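Local coordinates for protein alginate lyase AlgAT5 (Defluviitalea, PDB 5ZQI) that cleaves alginate as a polysaccharide lyase of family 7, probably by beta-elimination at the glycosidic bond, at residues 100-106 and 256-262; 150-154 and 199-205; 56-61 and 92-96. One frame throughout, in Å; residues are numbered along the deposited sequence.

Contact 1. Residues 100-106 and 256-262; sequences DAVVFKA and YGENEIY
Y256 turns one ring face to K105, just before the first bridged pair: the lysine NZ lies 4.1 Å from the Y256 ring centroid and 12° off its normal, a cation-pi contact. K105, its CG anti to the backbone N (chi1 171°) and its chain extended beyond, lays CE over the same face as a CH-pi contact, and its ammonium has a salt bridge to E91. G257 exchanges both backbone hydrogen bonds with A106. E258 sits in a non-hydrogen-bonded pair with K105, and its carboxylate CD packs 3.5 Å from V103 CG1. N259 restores the paired bonds, its N giving to F104 O at 3.0 Å; its OD1 rests 3.3 Å from F104 CB, while ND2 bonds Q149. E260 lays CG beside V103 CG2 and sends OE1 to N96. I261, bonded both ways to V102, brings CD1 to 3.6 Å from F104 CE1. Y262 takes A101 CB over its ring centre, a CH-pi contact 3.6 Å from the centroid; water 2 joins Y262 OH to D100 OD1, and that hydroxyl is hydrogen-bonded to K150 NZ. Two-way bonds at every second pair and a 159° angle between strand directions define antiparallel neighbours in one sheet of the PL7 beta-sandwich (jelly-roll) fold.

Contact 2. Residues 150-154 and 199-205; sequences KITHL and YELGTRF
Y199 reaches toward residues 150 and 151 of strand 142-153 and ends in a hydroxyl that works in two directions. The oxygen accepts the N-H of I151, with 3.0 Å from I151 N to Y199 OH and 168° at the hydrogen, and it donates to its own loop, Y199 OH lying 2.6 Å from T203 O. CG stands anti to the backbone N (chi1 -179°), which carries the ring toward the strand, where CE2 packs 4.1 Å from I151 CB. A phenylalanine here would probably leave I151 N without its acceptor and T203 O without this donor. I151 meets two more side chains: its CG2 lies 3.9 Å from L201 CD2, and its CD1 approaches F205 CE1 at the ring edge. L201 CD2 also reaches L154 CG at 4.0 Å, slanting across it. The type II turn from E200 to T203 presents G202 N to I151 O at 2.8 Å; at phi 91° a CB would jam against the L201 carbonyl O, so a residue without a side chain fits here. K150 runs extended past this turn; water 3 links its NZ to G202 O, and NZ also bonds Y262 OH. The chemistry is therefore mixed: a tyrosine hydroxyl and a turn amide, instead of a regular strand partner, satisfy the I151 backbone N and O, with aliphatic and aromatic carbons beside them.

Contact 3. Residues 56-61 and 92-96; sequences LLPSDI and YFHVN
The edge of the seven-stranded sheet, at strand 93-95, is where the N-terminal segment 56-61 packs. P58 supplies the main wedge: its pyrrolidine ring lies over one face of the F93 ring, with CG 3.9 Å from the F93 ring centroid and 26° off the normal, a CH-pi contact displaced toward the rim. Beside it, P58 CB comes to 3.5 Å from F93 CZ. The phenyl is placed for this by a first torsion that sets CG anti to the backbone N (chi1 178°), and the same ring meets that of F104. Strand 93-95 is here the outermost strand of one sheet of the beta-sandwich. Y92 and F93 both face H89, a classic beta bulge, while toward strand 102-107 the backbone bonds of Y92 with K105 and H94 with V103 continue. V95 turns its CB toward the short, weakly bonded helical turn at about 58-61 and carries the second half of the contact. Its CG2 lies 3.4 Å from L57 C and 3.8 Å from I61 CG1, the isoleucine and valine meeting tip to tip. P58 and I61 also touch V102, which ties the segment to the next strand inward. The polar link is indirect: water 4 donates to L56 O and accepts from V95 N, each at 2.9 Å. Within 56-61, D60 OD2 accepts from L57 N at 2.8 Å and 176°, on the anti side of the carboxylate.

How the contacts relate
All three contacts reach the same seven-stranded sheet. Contact 1 joins two neighbouring strands by regular backbone pairing, its centre about 10 Å from the chain centre; its touching residues are mostly buried and none is exposed. The centres of contacts 2 and 3 lie about 14 and 16 Å out, and each includes exposed residues: contact 2 attaches a loop through a side-chain hydroxyl and a turn amide, contact 3 an N-terminal helical turn through apolar packing and one water. Strand 256-269 pairs with 142-153, so contacts 1 and 2 touch through E258 with T152 and E260 with K150. Contact 3 meets contact 1 through V103 with H94. Contacts 2 and 3 do not touch, their nearest atoms being about 6 Å apart.

Contact 1. Residues 100-106 and 256-262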
loop_
_atom_site.group_PDB
_atom_site.type_symbol
_atom_site.label_atom_id
_atom_site.label_comp_id
_atom_site.label_asym_id
_atom_site.label_seq_id
_atom_site.Cartn_x
_atom_site.Cartn_y
_atom_site.Cartn_z
ATOM N N ASP A 100 2.127 15.913 -9.479
ATOM C CA ASP A 100 2.936 15.765 -8.276
ATOM C C ASP A 100 2.597 14.541 -7.425
ATOM O O ASP A 100 3.110 14.423 -6.310
ATOM C CB ASP A 100 2.851 17.028 -7.404
ATOM C CG ASP A 100 1.452 17.369 -6.936
ATOM O OD1 ASP A 100 0.482 16.670 -7.236
ATOM O OD2 ASP A 100 1.342 18.414 -6.231
ATOM N N ALA A 101 1.772 13.619 -7.901
ATOM C CA ALA A 101 1.511 12.388 -7.170
ATOM C C ALA A 101 1.114 11.301 -8.151
ATOM O O ALA A 101 0.700 11.574 -9.277
ATOM C CB ALA A 101 0.419 12.572 -6.118
ATOM N N VAL A 102 1.255 10.060 -7.708
ATOM C CA VAL A 102 0.845 8.895 -8.489
ATOM C C VAL A 102 -0.496 8.395 -7.977
ATOM O O VAL A 102 -0.655 8.130 -6.777
ATOM C CB VAL A 102 1.892 7.771 -8.410
ATOM C CG1 VAL A 102 1.459 6.544 -9.203
ATOM C CG2 VAL A 102 3.236 8.235 -8.927
ATOM N N VAL A 103 -1.441 8.253 -8.889
ATOM C CA VAL A 103 -2.784 7.755 -8.628
ATOM C C VAL A 103 -2.791 6.237 -8.751
ATOM O O VAL A 103 -2.328 5.685 -9.762
ATOM C CB VAL A 103 -3.781 8.369 -9.622
ATOM C CG1 VAL A 103 -5.198 7.785 -9.382
ATOM C CG2 VAL A 103 -3.795 9.866 -9.539
ATOM N N PHE A 104 -3.295 5.565 -7.707
ATOM C CA PHE A 104 -3.495 4.115 -7.687
ATOM C C PHE A 104 -4.997 3.885 -7.554
ATOM O O PHE A 104 -5.610 4.353 -6.587
ATOM C CB PHE A 104 -2.775 3.437 -6.524
ATOM C CG PHE A 104 -1.275 3.565 -6.530
ATOM C CD1 PHE A 104 -0.657 4.737 -6.101
ATOM C CD2 PHE A 104 -0.478 2.501 -6.912
ATOM C CE1 PHE A 104 0.731 4.810 -6.087
ATOM C CE2 PHE A 104 0.886 2.587 -6.896
ATOM C CZ PHE A 104 1.494 3.735 -6.484
ATOM N N LYS A 105 -5.576 3.116 -8.474
ATOM C CA LYS A 105 -7.004 2.796 -8.462
ATOM C C LYS A 105 -7.185 1.295 -8.588
ATOM O O LYS A 105 -6.583 0.683 -9.459
ATOM C CB LYS A 105 -7.744 3.518 -9.606
ATOM C CG LYS A 105 -9.187 3.061 -9.784
ATOM C CD LYS A 105 -9.899 3.866 -10.853
ATOM C CE LYS A 105 -11.274 3.273 -11.147
ATOM N NZ LYS A 105 -12.060 4.023 -12.153
ATOM N N ALA A 106 -8.055 0.708 -7.762
ATOM C CA ALA A 106 -8.481 -0.678 -7.941
ATOM C C ALA A 106 -9.985 -0.757 -7.746
ATOM O O ALA A 106 -10.498 -0.423 -6.674
ATOM C CB ALA A 106 -7.738 -1.623 -6.985
ATOM N N TYR A 256 -14.896 1.759 -6.554
ATOM C CA TYR A 256 -13.449 1.629 -6.448
ATOM C C TYR A 256 -12.865 2.342 -5.238
ATOM O O TYR A 256 -13.456 3.266 -4.665
ATOM C CB TYR A 256 -12.763 2.162 -7.716
ATOM C CG TYR A 256 -12.980 3.645 -8.001
ATOM C CD1 TYR A 256 -14.129 4.104 -8.638
ATOM C CD2 TYR A 256 -11.990 4.563 -7.677
ATOM C CE1 TYR A 256 -14.277 5.454 -8.947
ATOM C CE2 TYR A 256 -12.140 5.913 -7.963
ATOM C CZ TYR A 256 -13.281 6.348 -8.599
ATOM O OH TYR A 256 -13.391 7.705 -8.881
ATOM N N GLY A 257 -11.661 1.891 -4.891
ATOM C CA GLY A 257 -10.764 2.625 -4.018
ATOM C C GLY A 257 -9.689 3.329 -4.837
ATOM O O GLY A 257 -9.239 2.821 -5.861
ATOM N N GLU A 258 -9.293 4.503 -4.374
ATOM C CA GLU A 258 -8.264 5.275 -5.047
ATOM C C GLU A 258 -7.485 6.087 -4.023
ATOM O O GLU A 258 -8.061 6.633 -3.072
ATOM C CB GLU A 258 -8.861 6.188 -6.112
ATOM C CG GLU A 258 -7.823 6.915 -6.977
ATOM C CD GLU A 258 -8.490 7.631 -8.123
ATOM O OE1 GLU A 258 -8.726 8.858 -7.983
ATOM O OE2 GLU A 258 -8.804 6.998 -9.163
ATOM N N ASN A 259 -6.170 6.185 -4.248
ATOM C CA ASN A 259 -5.314 7.071 -3.467
ATOM C C ASN A 259 -4.241 7.684 -4.363
ATOM O O ASN A 259 -4.042 7.292 -5.514
ATOM C CB ASN A 259 -4.707 6.336 -2.252
ATOM C CG ASN A 259 -3.693 5.271 -2.633
ATOM O OD1 ASN A 259 -3.792 4.613 -3.650
ATOM N ND2 ASN A 259 -2.674 5.125 -1.798
ATOM N N GLU A 260 -3.572 8.700 -3.832
ATOM C CA GLU A 260 -2.518 9.430 -4.526
ATOM C C GLU A 260 -1.317 9.472 -3.591
ATOM O O GLU A 260 -1.443 9.915 -2.442
ATOM C CB GLU A 260 -2.974 10.840 -4.908
ATOM C CG GLU A 260 -4.179 10.854 -5.832
ATOM C CD GLU A 260 -4.505 12.208 -6.442
ATOM O OE1 GLU A 260 -3.644 13.130 -6.375
ATOM O OE2 GLU A 260 -5.618 12.339 -6.984
ATOM N N ILE A 261 -0.174 8.978 -4.067
ATOM C CA ILE A 261 1.071 8.953 -3.290
ATOM C C ILE A 261 1.986 10.050 -3.835
ATOM O O ILE A 261 2.381 10.027 -5.009
ATOM C CB ILE A 261 1.774 7.573 -3.323
ATOM C CG1 ILE A 261 0.821 6.518 -2.760
ATOM C CG2 ILE A 261 3.126 7.653 -2.596
ATOM C CD1 ILE A 261 1.455 5.114 -2.610
ATOM N N TYR A 262 2.375 10.969 -2.958
ATOM C CA TYR A 262 3.262 12.089 -3.264
ATOM C C TYR A 262 4.729 11.768 -3.044
ATOM O O TYR A 262 5.577 12.211 -3.831
ATOM C CB TYR A 262 2.880 13.283 -2.377
ATOM C CG TYR A 262 1.597 13.954 -2.746
ATOM C CD1 TYR A 262 0.381 13.429 -2.355
ATOM C CD2 TYR A 262 1.598 15.113 -3.518
ATOM C CE1 TYR A 262 -0.743 13.997 -2.761
ATOM C CE2 TYR A 262 0.440 15.729 -3.881
ATOM C CZ TYR A 262 -0.708 15.167 -3.557
ATOM O OH TYR A 262 -1.931 15.809 -3.884
HETATM O O HOH W 1 5.437 14.664 -5.182
HETATM O O HOH W 2 -1.643 17.500 -6.032
#

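Contact 2. Residues 150-154 and 199-205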
loop_
_atom_site.group_PDB
_atom_site.type_symbol
_atom_site.label_atom_id
_atom_site.label_comp_id
_atom_site.label_asym_id
_atom_site.label_seq_id
_atom_site.Cartn_x
_atom_site.Cartn_y
_atom_site.Cartn_z
ATOM N N LYS A 150 -2.706 10.703 0.078
ATOM C CA LYS A 150 -4.078 11.041 0.452
ATOM C C LYS A 150 -4.991 9.997 -0.158
ATOM O O LYS A 150 -4.702 9.484 -1.241
ATOM C CB LYS A 150 -4.463 12.435 0.015
ATOM C CG LYS A 150 -4.500 12.638 -1.484
ATOM C CD LYS A 150 -4.822 14.091 -1.823
ATOM C CE LYS A 150 -4.769 14.320 -3.306
ATOM N NZ LYS A 150 -4.939 15.782 -3.608
ATOM N N ILE A 151 -6.028 9.598 0.562
ATOM C CA ILE A 151 -7.012 8.650 0.043
ATOM C C ILE A 151 -8.160 9.448 -0.561
ATOM O O ILE A 151 -8.680 10.371 0.083
ATOM C CB ILE A 151 -7.504 7.696 1.139
ATOM C CG1 ILE A 151 -6.323 6.981 1.807
ATOM C CG2 ILE A 151 -8.541 6.717 0.542
ATOM C CD1 ILE A 151 -6.677 6.358 3.172
ATOM N N THR A 152 -8.535 9.140 -1.812
ATOM C CA THR A 152 -9.464 9.996 -2.539
ATOM C C THR A 152 -10.816 9.373 -2.864
ATOM O O THR A 152 -11.746 10.118 -3.198
ATOM C CB THR A 152 -8.842 10.496 -3.850
ATOM O OG1 THR A 152 -8.394 9.386 -4.639
ATOM C CG2 THR A 152 -7.636 11.394 -3.575
ATOM N N HIS A 153 -10.968 8.054 -2.752
ATOM C CA HIS A 153 -12.233 7.438 -3.128
ATOM C C HIS A 153 -12.329 6.084 -2.445
ATOM O O HIS A 153 -11.325 5.389 -2.264
ATOM C CB HIS A 153 -12.346 7.286 -4.653
ATOM C CG HIS A 153 -13.748 7.139 -5.158
ATOM N ND1 HIS A 153 -14.518 8.207 -5.575
ATOM C CD2 HIS A 153 -14.494 6.033 -5.373
ATOM C CE1 HIS A 153 -15.693 7.764 -5.986
ATOM N NE2 HIS A 153 -15.711 6.450 -5.855
ATOM N N LEU A 154 -13.556 5.717 -2.070
ATOM C CA LEU A 154 -13.882 4.482 -1.372
ATOM C C LEU A 154 -15.029 3.786 -2.067
ATOM O O LEU A 154 -15.894 4.436 -2.660
ATOM C CB LEU A 154 -14.294 4.738 0.091
ATOM C CG LEU A 154 -13.225 5.348 1.005
ATOM C CD1 LEU A 154 -13.869 5.666 2.350
ATOM C CD2 LEU A 154 -12.047 4.438 1.151
ATOM N N TYR A 199 -10.956 11.062 9.638
ATOM C CA TYR A 199 -10.230 11.223 8.391
ATOM C C TYR A 199 -11.190 11.592 7.266
ATOM O O TYR A 199 -12.122 10.838 6.955
ATOM C CB TYR A 199 -9.453 9.959 7.993
ATOM C CG TYR A 199 -8.685 10.171 6.707
ATOM C CD1 TYR A 199 -7.469 10.825 6.720
ATOM C CD2 TYR A 199 -9.190 9.748 5.491
ATOM C CE1 TYR A 199 -6.775 11.059 5.562
ATOM C CE2 TYR A 199 -8.507 9.995 4.321
ATOM C CZ TYR A 199 -7.315 10.681 4.360
ATOM O OH TYR A 199 -6.642 10.958 3.192
ATOM N N GLU A 200 -10.953 12.747 6.649
ATOM C CA GLU A 200 -11.743 13.203 5.514
ATOM C C GLU A 200 -11.002 12.930 4.209
ATOM O O GLU A 200 -9.820 13.240 4.088
ATOM C CB GLU A 200 -12.057 14.694 5.635
ATOM C CG GLU A 200 -12.848 15.086 6.852
ATOM C CD GLU A 200 -13.113 16.581 6.896
ATOM O OE1 GLU A 200 -13.094 17.213 5.812
ATOM O OE2 GLU A 200 -13.332 17.121 8.008
ATOM N N LEU A 201 -11.706 12.353 3.243
ATOM C CA LEU A 201 -11.094 12.023 1.967
ATOM C C LEU A 201 -10.432 13.263 1.387
ATOM O O LEU A 201 -10.965 14.379 1.476
ATOM C CB LEU A 201 -12.119 11.468 0.980
ATOM C CG LEU A 201 -12.646 10.053 1.276
ATOM C CD1 LEU A 201 -13.771 9.790 0.258
ATOM C CD2 LEU A 201 -11.579 9.014 1.257
ATOM N N GLY A 202 -9.276 13.056 0.767
ATOM C CA GLY A 202 -8.503 14.123 0.182
ATOM C C GLY A 202 -7.474 14.746 1.094
ATOM O O GLY A 202 -6.724 15.609 0.645
ATOM N N THR A 203 -7.396 14.312 2.345
ATOM C CA THR A 203 -6.486 14.897 3.315
ATOM C C THR A 203 -5.116 14.213 3.202
ATOM O O THR A 203 -4.997 12.992 3.384
ATOM C CB THR A 203 -7.052 14.766 4.730
ATOM O OG1 THR A 203 -8.347 15.390 4.811
ATOM C CG2 THR A 203 -6.088 15.444 5.736
ATOM N N ARG A 204 -4.080 15.005 2.925
ATOM C CA ARG A 204 -2.716 14.496 2.861
ATOM C C ARG A 204 -2.215 14.136 4.257
ATOM O O ARG A 204 -2.420 14.876 5.224
ATOM C CB ARG A 204 -1.798 15.554 2.214
ATOM C CG ARG A 204 -0.437 15.035 1.735
ATOM C CD ARG A 204 0.222 16.010 0.776
ATOM N NE ARG A 204 1.638 15.734 0.621
ATOM C CZ ARG A 204 2.444 16.410 -0.167
ATOM N NH1 ARG A 204 1.975 17.431 -0.879
ATOM N NH2 ARG A 204 3.721 16.055 -0.272
ATOM N N PHE A 205 -1.567 12.977 4.354
ATOM C CA PHE A 205 -0.957 12.554 5.610
ATOM C C PHE A 205 0.314 11.769 5.319
ATOM O O PHE A 205 0.507 11.227 4.218
ATOM C CB PHE A 205 -1.904 11.696 6.489
ATOM C CG PHE A 205 -2.286 10.364 5.912
ATOM C CD1 PHE A 205 -3.392 10.250 5.148
ATOM C CD2 PHE A 205 -1.589 9.190 6.211
ATOM C CE1 PHE A 205 -3.807 8.993 4.620
ATOM C CE2 PHE A 205 -1.985 7.975 5.689
ATOM C CZ PHE A 205 -3.073 7.891 4.849
HETATM O O HOH W 3 -6.930 17.013 -1.723
#

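Contact 3. Residues 56-61 and 92-96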
loop_
_atom_site.group_PDB
_atom_site.type_symbol
_atom_site.label_atom_id
_atom_site.label_comp_id
_atom_site.label_asym_id
_atom_site.label_seq_id
_atom_site.Cartn_x
_atom_site.Cartn_y
_atom_site.Cartn_z
ATOM N N LEU A 56 4.624 13.193 -17.814
ATOM C CA LEU A 56 5.293 12.531 -16.704
ATOM C C LEU A 56 4.725 11.139 -16.461
ATOM O O LEU A 56 3.516 10.914 -16.569
ATOM C CB LEU A 56 5.150 13.345 -15.424
ATOM C CG LEU A 56 5.867 14.686 -15.394
ATOM C CD1 LEU A 56 5.537 15.391 -14.095
ATOM C CD2 LEU A 56 7.370 14.500 -15.549
ATOM N N LEU A 57 5.612 10.213 -16.098
ATOM C CA LEU A 57 5.275 8.846 -15.747
ATOM C C LEU A 57 5.401 8.640 -14.252
ATOM O O LEU A 57 6.086 9.419 -13.575
ATOM C CB LEU A 57 6.211 7.854 -16.449
ATOM C CG LEU A 57 6.130 7.867 -17.961
ATOM C CD1 LEU A 57 7.271 7.071 -18.547
ATOM C CD2 LEU A 57 4.788 7.309 -18.390
ATOM N N PRO A 58 4.741 7.638 -13.677
ATOM C CA PRO A 58 4.906 7.413 -12.225
ATOM C C PRO A 58 6.362 7.331 -11.775
ATOM O O PRO A 58 6.696 7.783 -10.667
ATOM C CB PRO A 58 4.131 6.106 -12.002
ATOM C CG PRO A 58 3.002 6.215 -13.063
ATOM C CD PRO A 58 3.717 6.753 -14.276
ATOM N N SER A 59 7.232 6.758 -12.598
ATOM C CA SER A 59 8.653 6.653 -12.302
ATOM C C SER A 59 9.369 8.000 -12.228
ATOM O O SER A 59 10.482 8.038 -11.697
ATOM C CB SER A 59 9.313 5.785 -13.356
ATOM O OG SER A 59 9.235 6.388 -14.642
ATOM N N ASP A 60 8.754 9.082 -12.696
ATOM C CA ASP A 60 9.288 10.429 -12.550
ATOM C C ASP A 60 8.919 11.067 -11.214
ATOM O O ASP A 60 9.539 12.060 -10.823
ATOM C CB ASP A 60 8.748 11.347 -13.660
ATOM C CG ASP A 60 9.218 10.952 -15.056
ATOM O OD1 ASP A 60 10.441 10.775 -15.257
ATOM O OD2 ASP A 60 8.352 10.835 -15.949
ATOM N N ILE A 61 7.900 10.547 -10.537
ATOM C CA ILE A 61 7.400 11.091 -9.275
ATOM C C ILE A 61 7.947 10.320 -8.091
ATOM O O ILE A 61 8.375 10.907 -7.099
ATOM C CB ILE A 61 5.851 11.076 -9.261
ATOM C CG1 ILE A 61 5.290 11.862 -10.446
ATOM C CG2 ILE A 61 5.349 11.589 -7.897
ATOM C CD1 ILE A 61 5.619 13.297 -10.415
ATOM N N TYR A 92 -5.553 3.198 -13.954
ATOM C CA TYR A 92 -5.193 2.552 -12.696
ATOM C C TYR A 92 -3.882 2.992 -12.076
ATOM O O TYR A 92 -3.745 2.839 -10.850
ATOM C CB TYR A 92 -5.168 1.008 -12.879
ATOM C CG TYR A 92 -6.495 0.464 -13.362
ATOM C CD1 TYR A 92 -7.650 0.641 -12.619
ATOM C CD2 TYR A 92 -6.599 -0.179 -14.575
ATOM C CE1 TYR A 92 -8.858 0.159 -13.062
ATOM C CE2 TYR A 92 -7.807 -0.622 -15.050
ATOM C CZ TYR A 92 -8.923 -0.455 -14.304
ATOM O OH TYR A 92 -10.110 -0.946 -14.789
ATOM N N PHE A 93 -2.950 3.560 -12.851
ATOM C CA PHE A 93 -1.583 3.814 -12.347
ATOM C C PHE A 93 -0.934 4.919 -13.180
ATOM O O PHE A 93 -0.363 4.657 -14.236
ATOM C CB PHE A 93 -0.765 2.533 -12.380
ATOM C CG PHE A 93 0.680 2.672 -11.925
ATOM C CD1 PHE A 93 0.983 2.802 -10.585
ATOM C CD2 PHE A 93 1.726 2.640 -12.843
ATOM C CE1 PHE A 93 2.298 2.880 -10.178
ATOM C CE2 PHE A 93 3.030 2.729 -12.445
ATOM C CZ PHE A 93 3.326 2.837 -11.085
ATOM N N HIS A 94 -1.084 6.128 -12.722
ATOM C CA HIS A 94 -0.681 7.288 -13.500
ATOM C C HIS A 94 -0.466 8.515 -12.672
ATOM O O HIS A 94 -0.856 8.575 -11.614
ATOM C CB HIS A 94 -1.782 7.550 -14.575
ATOM C CG HIS A 94 -3.074 7.994 -14.048
ATOM N ND1 HIS A 94 -4.047 7.133 -13.674
ATOM C CD2 HIS A 94 -3.533 9.210 -13.749
ATOM C CE1 HIS A 94 -5.063 7.809 -13.194
ATOM N NE2 HIS A 94 -4.777 9.068 -13.227
ATOM N N VAL A 95 0.190 9.503 -13.282
ATOM C CA VAL A 95 0.417 10.758 -12.570
ATOM C C VAL A 95 -0.861 11.593 -12.571
ATOM O O VAL A 95 -1.584 11.668 -13.580
ATOM C CB VAL A 95 1.592 11.535 -13.190
ATOM C CG1 VAL A 95 1.838 12.870 -12.468
ATOM C CG2 VAL A 95 2.859 10.664 -13.163
ATOM N N ASN A 96 -1.129 12.251 -11.442
ATOM C CA ASN A 96 -2.330 13.055 -11.328
ATOM C C ASN A 96 -2.234 14.309 -12.212
ATOM O O ASN A 96 -1.195 14.629 -12.803
ATOM C CB ASN A 96 -2.595 13.429 -9.866
ATOM C CG ASN A 96 -1.496 14.300 -9.233
ATOM O OD1 ASN A 96 -0.543 14.720 -9.873
ATOM N ND2 ASN A 96 -1.668 14.605 -7.963
HETATM O O HOH W 4 1.506 8.938 -15.818
#